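Local coordinates for mandelate racemase / muconate lactonizing enzyme, C-terminal domain protein (Pseudovibrio sp. JE062, PDB 4JHM) that is of unknown function but belongs to the enolase superfamily, joining an enolase-like N-terminal domain to a TIM-barrel C-terminal domain, at residues S69-V74 with A371-E376; P141-D144 with E148-P151; H259-G264 with A290-N295; A331-L334 with T338-R341. All blocks are in the same frame, centred on the assembly; numbering follows the deposited sequence.

Overall arrangement
Starting from the N terminus, the chain soon reaches residues 69-74, on helix 65-73, which meets the last strand, 369-376, in contact 1. This longest loop, 296 residues between its segments, contains the other three contacts, which follow one another in series without crossing. Contact 2 closes a short turn where the chain passes from strand 133-139 to helix 149-159. Contact 3 joins the C-terminal ends of helices 254-262 and 279-291. Contact 4 closes a short bend within the connection from strand 323-326 to strand 347-349. Thus contacts 2 and 4 close local bends and contact 3 pairs two helices of the barrel domain; contacts 2 and 4 approach to about 9 Å between nearest atoms.

Contact 1 of 4, residues S69-V74 with A371-E376; sequences SLRTIV and ASYVFE
Arg71 lays its aliphatic arm across one face of the Tyr373 ring, the two side chains crossing at about a right angle. With CG anti to the backbone N (chi1 176°) and the chain extended as far as NE, the arm leaves the helix and reaches the strand. Its CB already touches the ring at CE2, 4.0 Å away, and CG passes the same atom. CD then lies over the face, 3.9 Å from the ring centroid, in a CH-pi contact. NE follows, 3.5 Å from Tyr373 CZ, while CZ of Arg71 ends 4.9 Å from the centroid and 30° off the ring normal, an off-centre cation-pi pair. The guanidinium is tilted 54° from the ring plane. A long, partly apolar side chain ending in a cation suits this place because its methylenes and its charge can both use the pi face.

The helix, 65-73, here packs on the outermost strand of the four-stranded antiparallel sheet that the C-terminal strand completes. Tyr373 OH is hydrogen-bonded to Glu68, and Phe61 of the second subunit adds another cation-pi contact to Arg71. Three residues on, the branched Val74 points toward the strand and sets CG2 3.5 Å from CE1 of Phe375, an apolar contact between side chains that cross nearly at right angles. The Phe375 CZ corner also approaches the backbone O of Arg71, at 4.0 Å.

Contact 2 of 4, residues P141-D144 with E148-P151; sequences PMFD and EYFP
Phe143 and Tyr149 meet edge to face, a T-shaped pair with planes at 79° and ring centroids 4.8 Å apart. The Phe143 edge leads with CD2, which stands over the centre of the tyrosine ring and lies 3.6 Å from Tyr149 CG. Phenylalanine suits the spot because its ring hydrogens, slightly positive, can turn into the electron-rich face of the tyrosine. Glu148, the residue before Tyr149, meets the phenylalanine ring from another side: its backbone O sits over one Phe143 face, offset toward the rim, while its CB packs 3.5 Å from Phe143 CB. The glutamate chain crosses the ring obliquely, CG anti to its own carbonyl carbon (chi1 -68°) and extended beyond, which carries the carboxylate toward the backbone of Asp144. There OE2 is hydrogen-bonded to OG1 of Thr145, within the intervening turn.

These residues form the loop between strand 133-139 and helix 149-159, a beta-alpha connection of the barrel, and Glu148 and Tyr149 stand close to the start of the helix. Tyr149 reaches back across the turn: its hydroxyl accepts a weak hydrogen bond from Phe143 N, 3.2 Å from OH at an N-H...O angle of 157°. The same hydroxyl is hydrogen-bonded to His167 O, at the end of the neighbouring strand. A phenol can accept from one amide and donate to a carbonyl, so one oxygen links the loop to strand 163-167 while its ring carries the phenylalanine edge.

Contact 3 of 4, residues H259-G264 with A290-N295; sequences HALSTG and AGHSKN
Two barrel helices end side by side here, each in a Schellman motif, and Leu261 of one meets His292 just beyond the other. Gly264 and Ser293, both with positive phi, are the C-prime residues: Met265 N bonds Ala260 O and Gly264 N bonds Leu261 O in the first, Lys294 N bonds Ala289 O and Ser293 N bonds Ala290 O in the second. Between these turns, Leu261 CB rests over the centre of the His292 ring, 3.6 Å from its centroid and only 10° off the normal, a CH-pi contact. Leucine CD1 lies 3.7 Å from His292 CD2, and its CD2 meets Lys294, 4.1 Å from CD, as the two chains slide past each other in opposite directions. A flat imidazole suits the place because it offers a broad face to the aliphatic leucine. Ser262 OG lies near the ring plane, 3.4 Å from His292 CE1; this hydroxyl is hydrogen-bonded to Thr258 O a helical turn earlier.

Lys294 carries its ammonium to the backbone O of Trp266, in the chain after helix 254-262. Helices 254-262 and 279-291 are thus joined at their C-terminal ends, where His292 also packs on Thr258 of the third subunit.

Contact 4 of 4, residues A331-L334 with T338-R341; sequences AFEL and TQIR
Glu333 and Arg341 form a bidentate salt bridge across a tight bend within the long connection between strands 323-326 and 347-349 in the barrel-like domain. The arginine approaches side-on, giving two nitrogens to two oxygens. NH2 donates to Glu333 OE1 at 2.8 Å, and NE donates to Glu333 OE2 at 3.0 Å, a straighter bond with an N-H...O angle of 166°. Both oxygens are met on their syn sides, and carboxylate and guanidinium lie only 15° from coplanar, so the paired bonds keep the two flat groups nearly in one plane. Glutamate has the reach for this: extended beyond CG, it crosses to the arginine at about a right angle, and the paired charges probably stabilise each other where the loop faces the surface. Gln339 lies beside this pair, its CG 3.8 Å from Glu333 OE2.

Several polar atoms nearby have partners elsewhere in the chain. Thr338 OG1 takes a hydrogen bond from Glu359 N, Thr338 O bonds Ser336 OG, and Ile340 O bonds Gln325 NE2, on strand 323-326. The arm of Arg341, bent at chi3, presents NE to Glu333 with OE2 just 3° out of the guanidinium plane.

Contact 1 of 4, residues S69-V74 with A371-E376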
loop_
_atom_site.group_PDB
_atom_site.type_symbol
_atom_site.label_atom_id
_atom_site.label_comp_id
_atom_site.label_asym_id
_atom_site.label_seq_id
_atom_site.Cartn_x
_atom_site.Cartn_y
_atom_site.Cartn_z
ATOM N N SER A 69 37.579 -8.545 22.608
ATOM C CA SER A 69 36.162 -8.872 22.707
ATOM C C SER A 69 36.016 -10.373 22.889
ATOM O O SER A 69 35.236 -10.836 23.713
ATOM C CB SER A 69 35.426 -8.435 21.441
ATOM O OG SER A 69 34.109 -8.958 21.413
ATOM N N LEU A 70 36.786 -11.123 22.109
ATOM C CA LEU A 70 36.809 -12.576 22.194
ATOM C C LEU A 70 37.249 -13.048 23.572
ATOM O O LEU A 70 36.771 -14.068 24.070
ATOM C CB LEU A 70 37.746 -13.149 21.128
ATOM C CG LEU A 70 37.104 -13.370 19.757
ATOM C CD1 LEU A 70 38.144 -13.314 18.650
ATOM C CD2 LEU A 70 36.359 -14.697 19.735
ATOM N N ARG A 71 38.162 -12.304 24.185
ATOM C CA ARG A 71 38.661 -12.650 25.513
ATOM C C ARG A 71 37.534 -12.785 26.531
ATOM O O ARG A 71 37.566 -13.664 27.385
ATOM C CB ARG A 71 39.648 -11.591 26.006
ATOM C CG ARG A 71 40.134 -11.823 27.430
ATOM C CD ARG A 71 41.193 -10.808 27.829
ATOM N NE ARG A 71 42.087 -11.328 28.859
ATOM C CZ ARG A 71 41.955 -11.095 30.160
ATOM N NH1 ARG A 71 40.961 -10.340 30.610
ATOM N NH2 ARG A 71 42.826 -11.619 31.015
ATOM N N THR A 72 36.546 -11.900 26.441
ATOM C CA THR A 72 35.474 -11.848 27.424
ATOM C C THR A 72 34.403 -12.900 27.143
ATOM O O THR A 72 33.591 -13.219 28.010
ATOM C CB THR A 72 34.831 -10.446 27.467
ATOM O OG1 THR A 72 34.183 -10.161 26.222
ATOM C CG2 THR A 72 35.888 -9.389 27.730
ATOM N N ILE A 73 34.416 -13.443 25.931
ATOM C CA ILE A 73 33.396 -14.390 25.496
ATOM C C ILE A 73 33.782 -15.840 25.777
ATOM O O ILE A 73 32.976 -16.615 26.296
ATOM C CB ILE A 73 33.153 -14.266 23.983
ATOM C CG1 ILE A 73 32.460 -12.942 23.658
ATOM C CG2 ILE A 73 32.314 -15.429 23.482
ATOM C CD1 ILE A 73 32.366 -12.660 22.174
ATOM N N VAL A 74 35.022 -16.186 25.446
ATOM C CA VAL A 74 35.440 -17.585 25.323
ATOM C C VAL A 74 35.677 -18.370 26.620
ATOM O O VAL A 74 35.691 -19.599 26.586
ATOM C CB VAL A 74 36.708 -17.712 24.450
ATOM C CG1 VAL A 74 36.447 -17.181 23.050
ATOM C CG2 VAL A 74 37.884 -16.994 25.092
ATOM N N ALA A 371 49.437 -10.294 19.768
ATOM C CA ALA A 371 48.593 -10.533 20.943
ATOM C C ALA A 371 48.018 -11.944 20.923
ATOM O O ALA A 371 47.592 -12.432 19.876
ATOM C CB ALA A 371 47.467 -9.514 21.003
ATOM N N SER A 372 48.004 -12.597 22.081
ATOM C CA SER A 372 47.429 -13.933 22.183
ATOM C C SER A 372 47.003 -14.274 23.609
ATOM O O SER A 372 47.574 -13.774 24.578
ATOM C CB SER A 372 48.428 -14.979 21.692
ATOM O OG SER A 372 49.533 -15.068 22.572
ATOM N N TYR A 373 45.991 -15.129 23.723
ATOM C CA TYR A 373 45.557 -15.649 25.012
ATOM C C TYR A 373 45.451 -17.163 24.946
ATOM O O TYR A 373 45.523 -17.754 23.869
ATOM C CB TYR A 373 44.203 -15.061 25.413
ATOM C CG TYR A 373 44.239 -13.577 25.699
ATOM C CD1 TYR A 373 44.985 -13.073 26.756
ATOM C CD2 TYR A 373 43.516 -12.679 24.920
ATOM C CE1 TYR A 373 45.021 -11.717 27.023
ATOM C CE2 TYR A 373 43.544 -11.322 25.183
ATOM C CZ TYR A 373 44.298 -10.847 26.236
ATOM O OH TYR A 373 44.333 -9.497 26.502
ATOM N N VAL A 374 45.289 -17.783 26.110
ATOM C CA VAL A 374 45.026 -19.211 26.194
ATOM C C VAL A 374 44.126 -19.487 27.402
ATOM O O VAL A 374 44.252 -18.834 28.438
ATOM C CB VAL A 374 46.338 -20.023 26.291
ATOM C CG1 VAL A 374 46.925 -19.946 27.695
ATOM C CG2 VAL A 374 46.100 -21.471 25.892
ATOM N N PHE A 375 43.204 -20.435 27.253
ATOM C CA PHE A 375 42.295 -20.815 28.335
ATOM C C PHE A 375 42.185 -22.335 28.413
ATOM O O PHE A 375 42.103 -23.004 27.380
ATOM C CB PHE A 375 40.905 -20.224 28.098
ATOM C CG PHE A 375 40.896 -18.734 27.896
ATOM C CD1 PHE A 375 41.113 -18.188 26.638
ATOM C CD2 PHE A 375 40.649 -17.878 28.958
ATOM C CE1 PHE A 375 41.098 -16.819 26.447
ATOM C CE2 PHE A 375 40.632 -16.508 28.771
ATOM C CZ PHE A 375 40.856 -15.977 27.514
ATOM N N GLU A 376 42.173 -22.878 29.631
ATOM C CA GLU A 376 42.095 -24.332 29.819
ATOM C C GLU A 376 41.267 -24.761 31.031
ATOM O O GLU A 376 40.890 -23.946 31.869
ATOM C CB GLU A 376 43.500 -24.930 29.931
ATOM C CG GLU A 376 44.174 -25.177 28.591
ATOM C CD GLU A 376 45.366 -26.106 28.698
ATOM O OE1 GLU A 376 46.104 -26.022 29.703
ATOM O OE2 GLU A 376 45.565 -26.919 27.770
#

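Contact 2 of 4, residues P141-D144 with E148-P151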
loop_
_atom_site.group_PDB
_atom_site.type_symbol
_atom_site.label_atom_id
_atom_site.label_comp_id
_atom_site.label_asym_id
_atom_site.label_seq_id
_atom_site.Cartn_x
_atom_site.Cartn_y
_atom_site.Cartn_z
ATOM N N PRO A 141 42.803 -3.703 -5.793
ATOM C CA PRO A 141 43.159 -2.563 -4.965
ATOM C C PRO A 141 42.879 -1.258 -5.700
ATOM O O PRO A 141 42.536 -1.271 -6.885
ATOM C CB PRO A 141 44.664 -2.741 -4.762
ATOM C CG PRO A 141 45.124 -3.426 -6.002
ATOM C CD PRO A 141 43.984 -4.313 -6.431
HETATM N N MSE A 142 43.031 -0.141 -5.003
HETATM C CA MSE A 142 42.802 1.164 -5.600
HETATM C C MSE A 142 44.124 1.758 -6.002
HETATM O O MSE A 142 45.056 1.812 -5.205
HETATM C CB MSE A 142 42.064 2.012 -4.570
HETATM C CG MSE A 142 42.482 3.476 -4.551
HETATM SE SE MSE A 142 41.548 4.344 -3.048
HETATM C CE MSE A 142 41.321 6.103 -3.899
ATOM N N PHE A 143 44.226 2.194 -7.253
ATOM C CA PHE A 143 45.427 2.868 -7.719
ATOM C C PHE A 143 45.207 4.381 -7.746
ATOM O O PHE A 143 44.068 4.850 -7.818
ATOM C CB PHE A 143 45.830 2.356 -9.099
ATOM C CG PHE A 143 46.063 0.871 -9.149
ATOM C CD1 PHE A 143 47.072 0.288 -8.402
ATOM C CD2 PHE A 143 45.280 0.057 -9.954
ATOM C CE1 PHE A 143 47.291 -1.078 -8.446
ATOM C CE2 PHE A 143 45.497 -1.310 -10.007
ATOM C CZ PHE A 143 46.503 -1.877 -9.249
ATOM N N ASP A 144 46.301 5.138 -7.678
ATOM C CA ASP A 144 46.230 6.598 -7.627
ATOM C C ASP A 144 45.812 7.205 -8.967
ATOM O O ASP A 144 45.092 8.203 -9.000
ATOM C CB ASP A 144 47.573 7.190 -7.185
ATOM C CG ASP A 144 47.780 7.115 -5.682
ATOM O OD1 ASP A 144 47.633 6.017 -5.112
ATOM O OD2 ASP A 144 48.095 8.157 -5.067
ATOM N N GLU A 148 47.239 3.186 -14.060
ATOM C CA GLU A 148 47.802 2.083 -13.284
ATOM C C GLU A 148 46.911 0.842 -13.328
ATOM O O GLU A 148 47.368 -0.264 -13.045
ATOM C CB GLU A 148 48.016 2.509 -11.828
ATOM C CG GLU A 148 49.101 3.561 -11.633
ATOM C CD GLU A 148 49.335 3.900 -10.171
ATOM O OE1 GLU A 148 49.763 3.005 -9.411
ATOM O OE2 GLU A 148 49.096 5.062 -9.781
ATOM N N TYR A 149 45.642 1.032 -13.679
ATOM C CA TYR A 149 44.669 -0.056 -13.681
ATOM C C TYR A 149 44.851 -1.030 -14.842
ATOM O O TYR A 149 44.525 -2.209 -14.719
ATOM C CB TYR A 149 43.242 0.504 -13.708
ATOM C CG TYR A 149 42.712 0.901 -12.346
ATOM C CD1 TYR A 149 42.946 2.166 -11.828
ATOM C CD2 TYR A 149 41.981 0.003 -11.574
ATOM C CE1 TYR A 149 42.469 2.530 -10.581
ATOM C CE2 TYR A 149 41.504 0.356 -10.327
ATOM C CZ TYR A 149 41.749 1.622 -9.834
ATOM O OH TYR A 149 41.275 1.983 -8.593
ATOM N N PHE A 150 45.364 -0.546 -15.968
ATOM C CA PHE A 150 45.390 -1.354 -17.186
ATOM C C PHE A 150 46.351 -2.542 -17.099
ATOM O O PHE A 150 45.972 -3.664 -17.441
ATOM C CB PHE A 150 45.709 -0.489 -18.410
ATOM C CG PHE A 150 44.768 0.670 -18.598
ATOM C CD1 PHE A 150 43.409 0.524 -18.380
ATOM C CD2 PHE A 150 45.246 1.906 -19.008
ATOM C CE1 PHE A 150 42.547 1.591 -18.557
ATOM C CE2 PHE A 150 44.387 2.976 -19.189
ATOM C CZ PHE A 150 43.036 2.818 -18.964
ATOM N N PRO A 151 47.599 -2.308 -16.653
ATOM C CA PRO A 151 48.499 -3.444 -16.466
ATOM C C PRO A 151 47.896 -4.493 -15.538
ATOM O O PRO A 151 47.875 -5.676 -15.867
ATOM C CB PRO A 151 49.739 -2.812 -15.827
ATOM C CG PRO A 151 49.723 -1.397 -16.290
ATOM C CD PRO A 151 48.271 -1.021 -16.393
#

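Contact 3 of 4, residues H259-G264 with A290-N295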
loop_
_atom_site.group_PDB
_atom_site.type_symbol
_atom_site.label_atom_id
_atom_site.label_comp_id
_atom_site.label_asym_id
_atom_site.label_seq_id
_atom_site.Cartn_x
_atom_site.Cartn_y
_atom_site.Cartn_z
ATOM N N HIS A 259 13.765 -8.488 5.503
ATOM C CA HIS A 259 13.053 -7.253 5.239
ATOM C C HIS A 259 13.529 -6.571 3.953
ATOM O O HIS A 259 12.717 -6.066 3.171
ATOM C CB HIS A 259 13.242 -6.302 6.416
ATOM C CG HIS A 259 12.526 -5.001 6.252
ATOM N ND1 HIS A 259 13.120 -3.891 5.693
ATOM C CD2 HIS A 259 11.261 -4.634 6.564
ATOM C CE1 HIS A 259 12.254 -2.894 5.674
ATOM N NE2 HIS A 259 11.118 -3.320 6.195
ATOM N N ALA A 260 14.845 -6.550 3.744
ATOM C CA ALA A 260 15.439 -5.886 2.585
ATOM C C ALA A 260 14.942 -6.507 1.284
ATOM O O ALA A 260 14.504 -5.812 0.367
ATOM C CB ALA A 260 16.957 -5.961 2.656
ATOM N N LEU A 261 15.014 -7.825 1.204
ATOM C CA LEU A 261 14.512 -8.525 0.038
ATOM C C LEU A 261 13.003 -8.312 -0.094
ATOM O O LEU A 261 12.501 -8.060 -1.188
ATOM C CB LEU A 261 14.857 -10.013 0.133
ATOM C CG LEU A 261 16.357 -10.319 0.128
ATOM C CD1 LEU A 261 16.607 -11.811 0.277
ATOM C CD2 LEU A 261 16.994 -9.808 -1.150
ATOM N N SER A 262 12.290 -8.386 1.028
ATOM C CA SER A 262 10.835 -8.218 1.043
ATOM C C SER A 262 10.368 -6.853 0.538
ATOM O O SER A 262 9.260 -6.729 0.026
ATOM C CB SER A 262 10.284 -8.436 2.454
ATOM O OG SER A 262 10.196 -9.817 2.753
ATOM N N THR A 263 11.208 -5.834 0.687
ATOM C CA THR A 263 10.826 -4.478 0.309
ATOM C C THR A 263 11.568 -3.986 -0.936
ATOM O O THR A 263 11.468 -2.810 -1.299
ATOM C CB THR A 263 11.057 -3.494 1.474
ATOM O OG1 THR A 263 12.427 -3.542 1.891
ATOM C CG2 THR A 263 10.176 -3.855 2.648
ATOM N N GLY A 264 12.312 -4.882 -1.581
ATOM C CA GLY A 264 12.978 -4.564 -2.844
ATOM C C GLY A 264 14.168 -3.623 -2.725
ATOM O O GLY A 264 14.409 -2.801 -3.607
ATOM N N ALA A 290 17.243 -17.740 -1.404
ATOM C CA ALA A 290 16.589 -18.747 -2.233
ATOM C C ALA A 290 15.088 -18.476 -2.310
ATOM O O ALA A 290 14.532 -18.306 -3.394
ATOM C CB ALA A 290 16.852 -20.138 -1.674
ATOM N N GLY A 291 14.444 -18.414 -1.150
ATOM C CA GLY A 291 13.004 -18.173 -1.075
ATOM C C GLY A 291 12.578 -16.856 -1.699
ATOM O O GLY A 291 11.408 -16.666 -2.022
ATOM N N HIS A 292 13.529 -15.941 -1.860
ATOM C CA HIS A 292 13.265 -14.675 -2.538
ATOM C C HIS A 292 13.761 -14.696 -3.985
ATOM O O HIS A 292 13.790 -13.661 -4.644
ATOM C CB HIS A 292 13.917 -13.517 -1.776
ATOM C CG HIS A 292 13.146 -13.081 -0.567
ATOM N ND1 HIS A 292 12.057 -12.239 -0.643
ATOM C CD2 HIS A 292 13.308 -13.369 0.746
ATOM C CE1 HIS A 292 11.581 -12.030 0.571
ATOM N NE2 HIS A 292 12.321 -12.706 1.431
ATOM N N SER A 293 14.155 -15.873 -4.466
ATOM C CA SER A 293 14.578 -16.055 -5.852
ATOM C C SER A 293 15.793 -15.205 -6.218
ATOM O O SER A 293 15.878 -14.676 -7.330
ATOM C CB SER A 293 13.425 -15.733 -6.808
ATOM O OG SER A 293 12.268 -16.495 -6.498
ATOM N N LYS A 294 16.739 -15.087 -5.291
ATOM C CA LYS A 294 17.931 -14.297 -5.535
ATOM C C LYS A 294 19.181 -14.983 -4.996
ATOM O O LYS A 294 19.099 -15.936 -4.218
ATOM C CB LYS A 294 17.794 -12.905 -4.908
ATOM C CG LYS A 294 16.482 -12.213 -5.222
ATOM C CD LYS A 294 16.572 -10.699 -5.169
ATOM C CE LYS A 294 15.174 -10.105 -5.076
ATOM N NZ LYS A 294 15.083 -8.693 -5.532
ATOM N N ASN A 295 20.337 -14.476 -5.415
ATOM C CA ASN A 295 21.617 -15.033 -5.016
ATOM C C ASN A 295 22.207 -14.348 -3.792
ATOM O O ASN A 295 21.820 -13.230 -3.442
ATOM C CB ASN A 295 22.603 -14.917 -6.174
ATOM C CG ASN A 295 22.219 -15.790 -7.345
ATOM O OD1 ASN A 295 21.414 -16.702 -7.210
ATOM N ND2 ASN A 295 22.805 -15.519 -8.501
#

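Contact 4 of 4, residues A331-L334 with T338-R341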
loop_
_atom_site.group_PDB
_atom_site.type_symbol
_atom_site.label_atom_id
_atom_site.label_comp_id
_atom_site.label_asym_id
_atom_site.label_seq_id
_atom_site.Cartn_x
_atom_site.Cartn_y
_atom_site.Cartn_z
ATOM N N ALA A 331 49.516 -11.554 0.389
ATOM C CA ALA A 331 49.271 -10.836 1.635
ATOM C C ALA A 331 48.337 -11.621 2.555
ATOM O O ALA A 331 48.611 -11.781 3.746
ATOM C CB ALA A 331 48.700 -9.456 1.347
ATOM N N PHE A 332 47.240 -12.119 1.991
ATOM C CA PHE A 332 46.225 -12.826 2.766
ATOM C C PHE A 332 46.517 -14.320 2.904
ATOM O O PHE A 332 45.635 -15.104 3.247
ATOM C CB PHE A 332 44.852 -12.621 2.127
ATOM C CG PHE A 332 44.384 -11.198 2.156
ATOM C CD1 PHE A 332 44.052 -10.590 3.357
ATOM C CD2 PHE A 332 44.272 -10.466 0.988
ATOM C CE1 PHE A 332 43.625 -9.280 3.393
ATOM C CE2 PHE A 332 43.840 -9.151 1.019
ATOM C CZ PHE A 332 43.518 -8.559 2.223
ATOM N N GLU A 333 47.753 -14.719 2.644
ATOM C CA GLU A 333 48.137 -16.109 2.831
ATOM C C GLU A 333 49.069 -16.273 4.040
ATOM O O GLU A 333 49.808 -17.252 4.134
ATOM C CB GLU A 333 48.775 -16.653 1.549
ATOM C CG GLU A 333 47.808 -16.712 0.371
ATOM C CD GLU A 333 48.448 -17.219 -0.911
ATOM O OE1 GLU A 333 49.685 -17.147 -1.035
ATOM O OE2 GLU A 333 47.711 -17.684 -1.805
ATOM N N LEU A 334 49.005 -15.324 4.973
ATOM C CA LEU A 334 49.823 -15.360 6.189
ATOM C C LEU A 334 49.782 -16.708 6.908
ATOM O O LEU A 334 48.714 -17.271 7.136
ATOM C CB LEU A 334 49.382 -14.267 7.170
ATOM C CG LEU A 334 50.280 -13.032 7.279
ATOM C CD1 LEU A 334 50.095 -12.109 6.085
ATOM C CD2 LEU A 334 49.994 -12.287 8.572
ATOM N N THR A 338 47.874 -23.562 3.260
ATOM C CA THR A 338 46.843 -23.766 2.253
ATOM C C THR A 338 46.752 -22.556 1.341
ATOM O O THR A 338 46.908 -21.428 1.795
ATOM C CB THR A 338 45.467 -23.970 2.907
ATOM O OG1 THR A 338 45.522 -25.086 3.806
ATOM C CG2 THR A 338 44.398 -24.213 1.843
ATOM N N GLN A 339 46.485 -22.787 0.060
ATOM C CA GLN A 339 46.352 -21.690 -0.894
ATOM C C GLN A 339 45.113 -21.836 -1.772
ATOM O O GLN A 339 45.062 -22.678 -2.665
ATOM C CB GLN A 339 47.597 -21.593 -1.770
ATOM C CG GLN A 339 48.850 -21.205 -1.003
ATOM C CD GLN A 339 50.051 -21.023 -1.907
ATOM O OE1 GLN A 339 50.866 -20.129 -1.697
ATOM N NE2 GLN A 339 50.165 -21.872 -2.926
ATOM N N ILE A 340 44.115 -21.001 -1.512
ATOM C CA ILE A 340 42.925 -20.964 -2.344
ATOM C C ILE A 340 43.123 -19.929 -3.444
ATOM O O ILE A 340 42.752 -18.772 -3.292
ATOM C CB ILE A 340 41.667 -20.632 -1.519
ATOM C CG1 ILE A 340 41.472 -21.691 -0.428
ATOM C CG2 ILE A 340 40.446 -20.567 -2.423
ATOM C CD1 ILE A 340 40.272 -21.461 0.464
ATOM N N ARG A 341 43.726 -20.358 -4.547
ATOM C CA ARG A 341 43.989 -19.475 -5.672
ATOM C C ARG A 341 43.024 -19.759 -6.815
ATOM O O ARG A 341 42.208 -20.674 -6.738
ATOM C CB ARG A 341 45.433 -19.648 -6.139
ATOM C CG ARG A 341 46.435 -19.567 -4.999
ATOM C CD ARG A 341 47.859 -19.351 -5.483
ATOM N NE ARG A 341 48.617 -18.558 -4.520
ATOM C CZ ARG A 341 49.867 -18.144 -4.700
ATOM N NH1 ARG A 341 50.525 -18.449 -5.811
ATOM N NH2 ARG A 341 50.459 -17.419 -3.761
#